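Local coordinates for uncharacterized protein (Bacteroides caccae, PDB 4L7A), which is of unknown function but is probably a zinc-dependent peptidase of a metallopeptidase clan, at residues A182-V187 with I228-K232; E19-F23 with F59-V63; L150-Y156 with Y239-W244. All blocks are in the same frame, centred on the assembly; numbering follows the deposited sequence.

Contact 1 (A182-V187 with I228-K232); sequences APLGFV and IIDQK
Gly185, the C-prime residue of a Schellman motif, lies against Ile228, Ile229 and Lys232 of helix 211-244 where it terminates helix 178-181. Its positive phi (90°), the 2.9 Å bond from Gly185 N to Ala182 O and the bond from Phe186 N back to the last turn of helix 178-181 together identify the motif. With no side chain, the glycine brings its backbone close to the helix: Gly185 CA is 3.7 Å from Ile228 CG2 and also 3.7 Å from Ile229 CG1. The two isoleucines thus seat the turn on different branches, Ile228 with its gamma methyl and Ile229 with its main branch, while Ile229 CG2 meets Val187 CG1 at 4.1 Å. Lys232, extended beyond CG, runs on past the isoleucines until NZ donates to Gly185 O over 2.8 Å. The donor sits above the carbonyl plane, 50° out of it. NZ also comes within 3.6 Å of Phe186 CD1, at an oblique position to the ring. Asp198, on helix 195-208, forms a salt bridge with the same ammonium, which also hydrogen-bonds to Ser164 OG. A buried lysine is therefore held by three oxygen partners, and the carboxylate of Asp198 would be expected to stabilise its positive charge.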
loop_
_atom_site.group_PDB
_atom_site.type_symbol
_atom_site.label_atom_id
_atom_site.label_comp_id
_atom_site.label_asym_id
_atom_site.label_seq_id
_atom_site.Cartn_x
_atom_site.Cartn_y
_atom_site.Cartn_z
ATOM N N ALA A 182 -15.684 -8.158 -12.794
ATOM C CA ALA A 182 -14.676 -9.151 -13.048
ATOM C C ALA A 182 -14.856 -9.743 -14.426
ATOM O O ALA A 182 -13.882 -9.891 -15.117
ATOM C CB ALA A 182 -14.706 -10.200 -11.959
ATOM N N PRO A 183 -16.113 -10.059 -14.848
ATOM C CA PRO A 183 -16.299 -10.586 -16.213
ATOM C C PRO A 183 -15.881 -9.627 -17.311
ATOM O O PRO A 183 -15.683 -10.065 -18.447
ATOM C CB PRO A 183 -17.817 -10.870 -16.299
ATOM C CG PRO A 183 -18.212 -11.172 -14.947
ATOM C CD PRO A 183 -17.353 -10.209 -14.082
ATOM N N LEU A 184 -15.739 -8.353 -16.968
ATOM C CA LEU A 184 -15.270 -7.334 -17.917
ATOM C C LEU A 184 -13.760 -7.120 -17.816
ATOM O O LEU A 184 -13.211 -6.268 -18.507
ATOM C CB LEU A 184 -15.973 -5.977 -17.672
ATOM C CG LEU A 184 -17.477 -6.019 -17.503
ATOM C CD1 LEU A 184 -17.981 -4.643 -17.097
ATOM C CD2 LEU A 184 -18.215 -6.495 -18.754
ATOM N N GLY A 185 -13.076 -7.882 -16.973
ATOM C CA GLY A 185 -11.631 -7.776 -16.860
ATOM C C GLY A 185 -11.153 -6.765 -15.830
ATOM O O GLY A 185 -10.049 -6.254 -15.915
ATOM N N PHE A 186 -11.999 -6.441 -14.863
ATOM C CA PHE A 186 -11.629 -5.500 -13.792
ATOM C C PHE A 186 -11.465 -6.266 -12.498
ATOM O O PHE A 186 -12.402 -6.998 -12.079
ATOM C CB PHE A 186 -12.728 -4.441 -13.615
ATOM C CG PHE A 186 -12.912 -3.546 -14.828
ATOM C CD1 PHE A 186 -11.812 -2.927 -15.425
ATOM C CD2 PHE A 186 -14.149 -3.343 -15.372
ATOM C CE1 PHE A 186 -11.964 -2.129 -16.521
ATOM C CE2 PHE A 186 -14.299 -2.538 -16.480
ATOM C CZ PHE A 186 -13.213 -1.960 -17.070
ATOM N N VAL A 187 -10.297 -6.109 -11.859
ATOM C CA VAL A 187 -10.018 -6.798 -10.614
ATOM C C VAL A 187 -10.784 -6.291 -9.396
ATOM O O VAL A 187 -10.914 -7.015 -8.424
ATOM C CB VAL A 187 -8.503 -6.864 -10.278
ATOM C CG1 VAL A 187 -7.769 -7.782 -11.277
ATOM C CG2 VAL A 187 -7.832 -5.459 -10.234
ATOM N N ILE A 228 -9.010 -11.433 -20.188
ATOM C CA ILE A 228 -8.788 -10.012 -20.134
ATOM C C ILE A 228 -7.842 -9.626 -18.947
ATOM O O ILE A 228 -6.896 -8.847 -19.118
ATOM C CB ILE A 228 -10.098 -9.251 -20.070
ATOM C CG1 ILE A 228 -10.937 -9.508 -21.332
ATOM C CG2 ILE A 228 -9.800 -7.786 -20.035
ATOM C CD1 ILE A 228 -12.427 -9.133 -21.186
ATOM N N ILE A 229 -8.096 -10.207 -17.782
ATOM C CA ILE A 229 -7.240 -10.020 -16.633
ATOM C C ILE A 229 -5.837 -10.577 -16.912
ATOM O O ILE A 229 -4.834 -9.904 -16.591
ATOM C CB ILE A 229 -7.826 -10.592 -15.393
ATOM C CG1 ILE A 229 -9.078 -9.812 -15.038
ATOM C CG2 ILE A 229 -6.852 -10.469 -14.210
ATOM C CD1 ILE A 229 -9.912 -10.441 -13.966
ATOM N N ASP A 230 -5.768 -11.758 -17.535
ATOM C CA ASP A 230 -4.492 -12.334 -17.913
ATOM C C ASP A 230 -3.682 -11.387 -18.820
ATOM O O ASP A 230 -2.503 -11.162 -18.598
ATOM C CB ASP A 230 -4.692 -13.691 -18.610
ATOM C CG ASP A 230 -5.132 -14.800 -17.619
ATOM O OD1 ASP A 230 -4.743 -14.717 -16.428
ATOM O OD2 ASP A 230 -5.835 -15.746 -18.046
ATOM N N GLN A 231 -4.336 -10.792 -19.800
ATOM C CA GLN A 231 -3.646 -9.892 -20.712
ATOM C C GLN A 231 -3.106 -8.631 -19.990
ATOM O O GLN A 231 -1.963 -8.207 -20.225
ATOM C CB GLN A 231 -4.609 -9.502 -21.828
ATOM C CG GLN A 231 -4.008 -8.558 -22.811
ATOM C CD GLN A 231 -5.000 -8.165 -23.880
ATOM O OE1 GLN A 231 -6.128 -8.619 -23.897
ATOM N NE2 GLN A 231 -4.563 -7.342 -24.791
ATOM N N LYS A 232 -3.937 -8.040 -19.125
ATOM C CA LYS A 232 -3.537 -6.886 -18.326
ATOM C C LYS A 232 -2.358 -7.196 -17.431
ATOM O O LYS A 232 -1.345 -6.442 -17.378
ATOM C CB LYS A 232 -4.726 -6.392 -17.467
ATOM C CG LYS A 232 -5.795 -5.752 -18.312
ATOM C CD LYS A 232 -7.004 -5.315 -17.478
ATOM C CE LYS A 232 -7.963 -4.539 -18.309
ATOM N NZ LYS A 232 -9.229 -4.168 -17.533
#

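Contact 2 (E19-F23 with F59-V63); sequences EKSEF and FWLSV
Helices 17-35 and 59-81 run almost parallel where Lys20 faces Phe59 and Phe23 faces Val63, the short segments making an angle of 17° with their axes 11.6 Å apart. This parallel helix pair is spaced widely, and aromatic side chains bridge the gap. Phe59 reaches across with CG anti to its backbone N (chi1 176°), which places its outer ring atoms on the backbone of the partner helix: CZ is 3.6 Å from Glu19 O. CE1 lies beside both Lys20 CA and the ring of Phe23, with Phe59 CE1 and Phe23 CD2 separated by 3.8 Å. The two phenyl rings are turned steeply against each other, planes 82° apart, and meet obliquely.

Val63 fills the angle between them. Its CG2 methyl sits over the centre of the Phe23 ring, 3.8 Å from the centroid and almost on the normal, a well-centred CH-pi contact; the same methyl rests over the rim of one face of Phe59. The far end of the Phe23 ring meets the backbone of helix 59-81, CZ reaching Ser62 O and Val63 CA, and Tyr41 adds a further ring beside it. The edge of Phe59 is turned to Trp60, CD2 sitting over the centre of the indole face. Glu19 meets that indole at its edge, the carboxylate plane nearly perpendicular to it. Glu19 OE1, also bonded to Ser16 N, accepts a 2.7 Å hydrogen bond from a water that in turn accepts one from Trp60 NE1 at 2.9 Å, lying in the plane of the indole.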
loop_
_atom_site.group_PDB
_atom_site.type_symbol
_atom_site.label_atom_id
_atom_site.label_comp_id
_atom_site.label_asym_id
_atom_site.label_seq_id
_atom_site.Cartn_x
_atom_site.Cartn_y
_atom_site.Cartn_z
ATOM N N GLU A 19 12.656 7.706 25.354
ATOM C CA GLU A 19 12.086 6.709 24.430
ATOM C C GLU A 19 11.719 7.373 23.092
ATOM O O GLU A 19 12.070 6.867 22.037
ATOM C CB GLU A 19 10.878 6.008 25.085
ATOM C CG GLU A 19 11.305 5.015 26.216
ATOM C CD GLU A 19 10.161 4.499 27.096
ATOM O OE1 GLU A 19 9.099 5.136 27.170
ATOM O OE2 GLU A 19 10.351 3.482 27.800
ATOM N N LYS A 20 11.081 8.542 23.142
ATOM C CA LYS A 20 10.742 9.276 21.924
ATOM C C LYS A 20 11.950 9.737 21.154
ATOM O O LYS A 20 11.915 9.702 19.931
ATOM C CB LYS A 20 9.896 10.501 22.209
ATOM C CG LYS A 20 8.573 10.146 22.778
ATOM C CD LYS A 20 7.859 11.406 23.110
ATOM C CE LYS A 20 6.641 11.135 23.900
ATOM N NZ LYS A 20 6.046 12.438 24.238
ATOM N N SER A 21 13.006 10.185 21.853
ATOM C CA SER A 21 14.231 10.573 21.157
ATOM C C SER A 21 14.897 9.329 20.567
ATOM O O SER A 21 15.500 9.410 19.514
ATOM C CB SER A 21 15.243 11.291 22.083
ATOM O OG SER A 21 14.637 12.459 22.566
ATOM N N GLU A 22 14.798 8.186 21.245
ATOM C CA GLU A 22 15.367 6.923 20.695
ATOM C C GLU A 22 14.628 6.512 19.408
ATOM O O GLU A 22 15.251 6.105 18.441
ATOM C CB GLU A 22 15.331 5.782 21.743
ATOM C CG GLU A 22 16.059 4.463 21.347
ATOM C CD GLU A 22 15.799 3.279 22.318
ATOM O OE1 GLU A 22 15.192 3.494 23.401
ATOM O OE2 GLU A 22 16.194 2.123 22.003
ATOM N N PHE A 23 13.312 6.630 19.403
ATOM C CA PHE A 23 12.525 6.378 18.194
ATOM C C PHE A 23 12.870 7.395 17.078
ATOM O O PHE A 23 13.006 7.013 15.926
ATOM C CB PHE A 23 11.030 6.347 18.521
ATOM C CG PHE A 23 10.144 5.790 17.432
ATOM C CD1 PHE A 23 10.588 4.848 16.516
ATOM C CD2 PHE A 23 8.824 6.197 17.353
ATOM C CE1 PHE A 23 9.716 4.350 15.540
ATOM C CE2 PHE A 23 7.959 5.703 16.371
ATOM C CZ PHE A 23 8.422 4.791 15.462
ATOM N N PHE A 59 2.170 5.225 21.350
ATOM C CA PHE A 59 3.580 5.217 21.013
ATOM C C PHE A 59 4.158 3.841 20.628
ATOM O O PHE A 59 4.761 3.708 19.585
ATOM C CB PHE A 59 4.415 5.756 22.159
ATOM C CG PHE A 59 5.919 5.685 21.905
ATOM C CD1 PHE A 59 6.565 6.716 21.213
ATOM C CD2 PHE A 59 6.668 4.629 22.358
ATOM C CE1 PHE A 59 7.952 6.698 21.001
ATOM C CE2 PHE A 59 8.056 4.604 22.159
ATOM C CZ PHE A 59 8.698 5.659 21.477
ATOM N N TRP A 60 4.005 2.842 21.476
ATOM C CA TRP A 60 4.578 1.536 21.186
ATOM C C TRP A 60 3.880 0.852 19.981
ATOM O O TRP A 60 4.496 0.092 19.237
ATOM C CB TRP A 60 4.567 0.651 22.433
ATOM C CG TRP A 60 5.511 1.168 23.420
ATOM C CD1 TRP A 60 5.204 1.810 24.574
ATOM C CD2 TRP A 60 6.949 1.090 23.362
ATOM N NE1 TRP A 60 6.341 2.147 25.233
ATOM C CE2 TRP A 60 7.436 1.762 24.491
ATOM C CE3 TRP A 60 7.858 0.571 22.444
ATOM C CZ2 TRP A 60 8.801 1.895 24.757
ATOM C CZ3 TRP A 60 9.213 0.719 22.688
ATOM C CH2 TRP A 60 9.679 1.362 23.853
ATOM N N LEU A 61 2.636 1.183 19.745
ATOM C CA LEU A 61 2.044 0.745 18.503
ATOM C C LEU A 61 2.646 1.478 17.244
ATOM O O LEU A 61 2.762 0.870 16.169
ATOM C CB LEU A 61 0.528 0.921 18.557
ATOM C CG LEU A 61 -0.261 0.450 17.313
ATOM C CD1 LEU A 61 0.016 -1.030 17.032
ATOM C CD2 LEU A 61 -1.744 0.686 17.587
ATOM N N SER A 62 3.030 2.750 17.392
ATOM C CA SER A 62 3.692 3.476 16.306
ATOM C C SER A 62 5.024 2.820 15.953
ATOM O O SER A 62 5.376 2.737 14.807
ATOM C CB SER A 62 3.941 4.930 16.651
ATOM O OG SER A 62 2.692 5.584 16.833
ATOM N N VAL A 63 5.751 2.360 16.958
ATOM C CA VAL A 63 7.005 1.679 16.766
ATOM C C VAL A 63 6.795 0.371 16.001
ATOM O O VAL A 63 7.566 0.037 15.065
ATOM C CB VAL A 63 7.673 1.378 18.122
ATOM C CG1 VAL A 63 8.943 0.573 17.926
ATOM C CG2 VAL A 63 8.006 2.665 18.848
HETATM O O HOH W 1 6.867 3.714 27.607
#

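Contact 3 (L150-Y156 with Y239-W244); sequences LHQKKNY and YMKDSW
Trp244, the last residue of helix 211-244, slots its indole between Leu150 and Lys154, which grip it from opposite faces at the end of helix 131-153. On one face Leu150 CD2 is a methyl knob over the middle of the indole, 3.6 Å from the centroid of the Trp244 six-membered ring and 12° off its normal. The other face carries the extended Lys154 chain: CD lies toward the rim, and NZ stands 4.2 Å from the same centroid in a cation-pi contact. The edge is closed by Lys153 CB, 4.0 Å from Trp244 CH2. The other methyl of Leu150 turns to Met240 (a selenomethionine), Leu150 CD1 touching Met240 CE at 3.8 Å, and Phe85 of helix 83-88 borders this apolar patch.

Tyr239 is the second bump. A chi1 of 165° swings its ring away from its own amide nitrogen and into the hollow where the chain leaves helix 131-153, bounded by His151, Lys154 and Tyr156. Tyr156 CB covers one ring face, offset toward the rim, while His151 CD2 comes obliquely to 3.5 Å from Tyr239 CE2. At the bottom, Tyr239 OH donates to Lys154 O in the carbonyl plane, the 2.5 Å separation being unusually short and perhaps partly coordinate error, and accepts a nearly straight bond from Trp244 NE1 (171°).

Lys154 thus engages the helix end twice, its carbonyl accepting the phenol's hydrogen bond and its ammonium NZ donating to Ser243 O over 2.9 Å. A positive charge beside the C-terminal carbonyls of a helix would be expected to suit the helix dipole.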
loop_
_atom_site.group_PDB
_atom_site.type_symbol
_atom_site.label_atom_id
_atom_site.label_comp_id
_atom_site.label_asym_id
_atom_site.label_seq_id
_atom_site.Cartn_x
_atom_site.Cartn_y
_atom_site.Cartn_z
ATOM N N LEU A 150 5.139 5.375 -10.074
ATOM C CA LEU A 150 5.949 4.755 -11.117
ATOM C C LEU A 150 5.426 5.159 -12.505
ATOM O O LEU A 150 6.217 5.534 -13.429
ATOM C CB LEU A 150 5.978 3.232 -11.000
ATOM C CG LEU A 150 6.612 2.640 -9.747
ATOM C CD1 LEU A 150 6.381 1.142 -9.661
ATOM C CD2 LEU A 150 8.142 2.989 -9.707
ATOM N N HIS A 151 4.114 5.077 -12.666
ATOM C CA HIS A 151 3.484 5.424 -13.954
ATOM C C HIS A 151 3.691 6.848 -14.387
ATOM O O HIS A 151 3.858 7.069 -15.556
ATOM C CB HIS A 151 2.024 5.106 -13.961
ATOM C CG HIS A 151 1.753 3.685 -13.601
ATOM N ND1 HIS A 151 0.575 3.280 -13.036
ATOM C CD2 HIS A 151 2.534 2.576 -13.701
ATOM C CE1 HIS A 151 0.639 1.975 -12.784
ATOM N NE2 HIS A 151 1.808 1.518 -13.217
ATOM N N GLN A 152 3.710 7.781 -13.443
ATOM C CA GLN A 152 3.997 9.193 -13.717
ATOM C C GLN A 152 5.419 9.398 -14.193
ATOM O O GLN A 152 5.651 10.138 -15.136
ATOM C CB GLN A 152 3.750 10.073 -12.476
ATOM C CG GLN A 152 2.268 10.125 -12.079
ATOM C CD GLN A 152 1.927 11.031 -10.843
ATOM O OE1 GLN A 152 2.519 10.916 -9.756
ATOM N NE2 GLN A 152 0.950 11.919 -11.026
ATOM N N LYS A 153 6.365 8.702 -13.569
ATOM C CA LYS A 153 7.760 8.844 -13.954
ATOM C C LYS A 153 8.091 8.130 -15.250
ATOM O O LYS A 153 8.855 8.653 -16.075
ATOM C CB LYS A 153 8.655 8.328 -12.871
ATOM C CG LYS A 153 8.696 9.192 -11.612
ATOM C CD LYS A 153 9.767 8.625 -10.743
ATOM C CE LYS A 153 10.220 9.579 -9.677
ATOM N NZ LYS A 153 9.100 9.954 -8.855
ATOM N N LYS A 154 7.559 6.921 -15.437
ATOM C CA LYS A 154 7.722 6.185 -16.690
ATOM C C LYS A 154 6.379 5.662 -17.156
ATOM O O LYS A 154 5.838 4.685 -16.597
ATOM C CB LYS A 154 8.731 5.048 -16.536
ATOM C CG LYS A 154 10.112 5.513 -16.235
ATOM C CD LYS A 154 11.074 4.378 -16.137
ATOM C CE LYS A 154 12.336 4.894 -15.520
ATOM N NZ LYS A 154 13.306 3.839 -15.472
ATOM N N ASN A 155 5.834 6.305 -18.181
ATOM C CA ASN A 155 4.481 6.012 -18.601
ATOM C C ASN A 155 4.292 4.551 -18.995
ATOM O O ASN A 155 5.184 3.959 -19.622
ATOM C CB ASN A 155 4.091 6.935 -19.735
ATOM C CG ASN A 155 3.860 8.367 -19.241
ATOM O OD1 ASN A 155 3.850 8.663 -18.026
ATOM N ND2 ASN A 155 3.700 9.254 -20.168
ATOM N N TYR A 156 3.141 3.978 -18.642
ATOM C CA TYR A 156 2.842 2.599 -19.000
ATOM C C TYR A 156 2.427 2.555 -20.480
ATOM O O TYR A 156 2.117 3.602 -21.039
ATOM C CB TYR A 156 1.779 1.986 -18.061
ATOM C CG TYR A 156 0.412 2.665 -18.094
ATOM C CD1 TYR A 156 -0.475 2.357 -19.109
ATOM C CD2 TYR A 156 0.021 3.607 -17.134
ATOM C CE1 TYR A 156 -1.657 2.941 -19.180
ATOM C CE2 TYR A 156 -1.199 4.241 -17.238
ATOM C CZ TYR A 156 -2.022 3.873 -18.253
ATOM O OH TYR A 156 -3.260 4.404 -18.419
ATOM N N TYR A 239 5.832 -4.314 -18.287
ATOM C CA TYR A 239 6.135 -2.947 -17.955
ATOM C C TYR A 239 7.093 -2.883 -16.742
ATOM O O TYR A 239 8.092 -2.134 -16.777
ATOM C CB TYR A 239 4.855 -2.178 -17.607
ATOM C CG TYR A 239 5.101 -0.839 -16.896
ATOM C CD1 TYR A 239 5.584 0.276 -17.594
ATOM C CD2 TYR A 239 4.879 -0.699 -15.535
ATOM C CE1 TYR A 239 5.828 1.501 -16.945
ATOM C CE2 TYR A 239 5.114 0.520 -14.879
ATOM C CZ TYR A 239 5.601 1.606 -15.598
ATOM O OH TYR A 239 5.827 2.799 -14.919
HETATM N N MSE A 240 6.800 -3.637 -15.681
HETATM C CA MSE A 240 7.667 -3.548 -14.507
HETATM C C MSE A 240 9.084 -4.044 -14.868
HETATM O O MSE A 240 10.088 -3.462 -14.398
HETATM C CB MSE A 240 7.100 -4.313 -13.358
HETATM C CG MSE A 240 5.775 -3.774 -12.878
HETATM SE SE MSE A 240 6.013 -2.018 -12.053
HETATM C CE MSE A 240 6.760 -2.592 -10.354
ATOM N N LYS A 241 9.144 -5.078 -15.718
ATOM C CA LYS A 241 10.428 -5.586 -16.223
ATOM C C LYS A 241 11.180 -4.571 -17.127
ATOM O O LYS A 241 12.321 -4.196 -16.848
ATOM C CB LYS A 241 10.222 -6.899 -16.971
ATOM C CG LYS A 241 11.483 -7.492 -17.500
ATOM C CD LYS A 241 11.200 -8.884 -18.071
ATOM C CE LYS A 241 11.805 -9.002 -19.441
ATOM N NZ LYS A 241 12.181 -10.391 -19.796
ATOM N N ASP A 242 10.529 -4.087 -18.163
ATOM C CA ASP A 242 11.193 -3.229 -19.116
ATOM C C ASP A 242 11.556 -1.863 -18.511
ATOM O O ASP A 242 12.605 -1.354 -18.803
ATOM C CB ASP A 242 10.340 -3.000 -20.375
ATOM C CG ASP A 242 10.055 -4.280 -21.157
ATOM O OD1 ASP A 242 10.730 -5.304 -20.901
ATOM O OD2 ASP A 242 9.123 -4.245 -22.000
ATOM N N SER A 243 10.680 -1.287 -17.686
ATOM C CA SER A 243 10.864 0.068 -17.223
ATOM C C SER A 243 11.592 0.137 -15.890
ATOM O O SER A 243 12.251 1.111 -15.634
ATOM C CB SER A 243 9.501 0.788 -17.100
ATOM O OG SER A 243 8.950 0.972 -18.399
ATOM N N TRP A 244 11.434 -0.869 -15.019
ATOM C CA TRP A 244 12.008 -0.768 -13.685
ATOM C C TRP A 244 12.917 -1.917 -13.287
ATOM O O TRP A 244 13.393 -1.948 -12.167
ATOM C CB TRP A 244 10.882 -0.586 -12.648
ATOM C CG TRP A 244 10.060 0.628 -12.920
ATOM C CD1 TRP A 244 8.850 0.682 -13.548
ATOM C CD2 TRP A 244 10.438 1.985 -12.645
ATOM N NE1 TRP A 244 8.401 1.982 -13.604
ATOM C CE2 TRP A 244 9.376 2.812 -13.107
ATOM C CE3 TRP A 244 11.523 2.574 -11.986
ATOM C CZ2 TRP A 244 9.380 4.211 -12.938
ATOM C CZ3 TRP A 244 11.552 3.978 -11.847
ATOM C CH2 TRP A 244 10.471 4.771 -12.311
#

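In the fold
Contacts 1 and 3 share helix 211-244: residues 228-232 hold the turn at 182-187, and residues 239-244, near its C-terminal end, hold the end of helix 131-153. Their centres are about 20 Å apart and their nearest atoms about 8 Å, so they do not touch, and contact 1 forms within the chain interval that contact 3 spans. Helix 131-153 carries an HEFAH sequence just before Leu150, the HExxH pattern of this peptidase clan, so contact 3 begins just after the probable zinc-binding segment, on the same helix. Contact 2, joining the two earliest helices, lies across the chain's centre, its own centre about 43 Å from that of contact 1 and about 36 Å from that of contact 3.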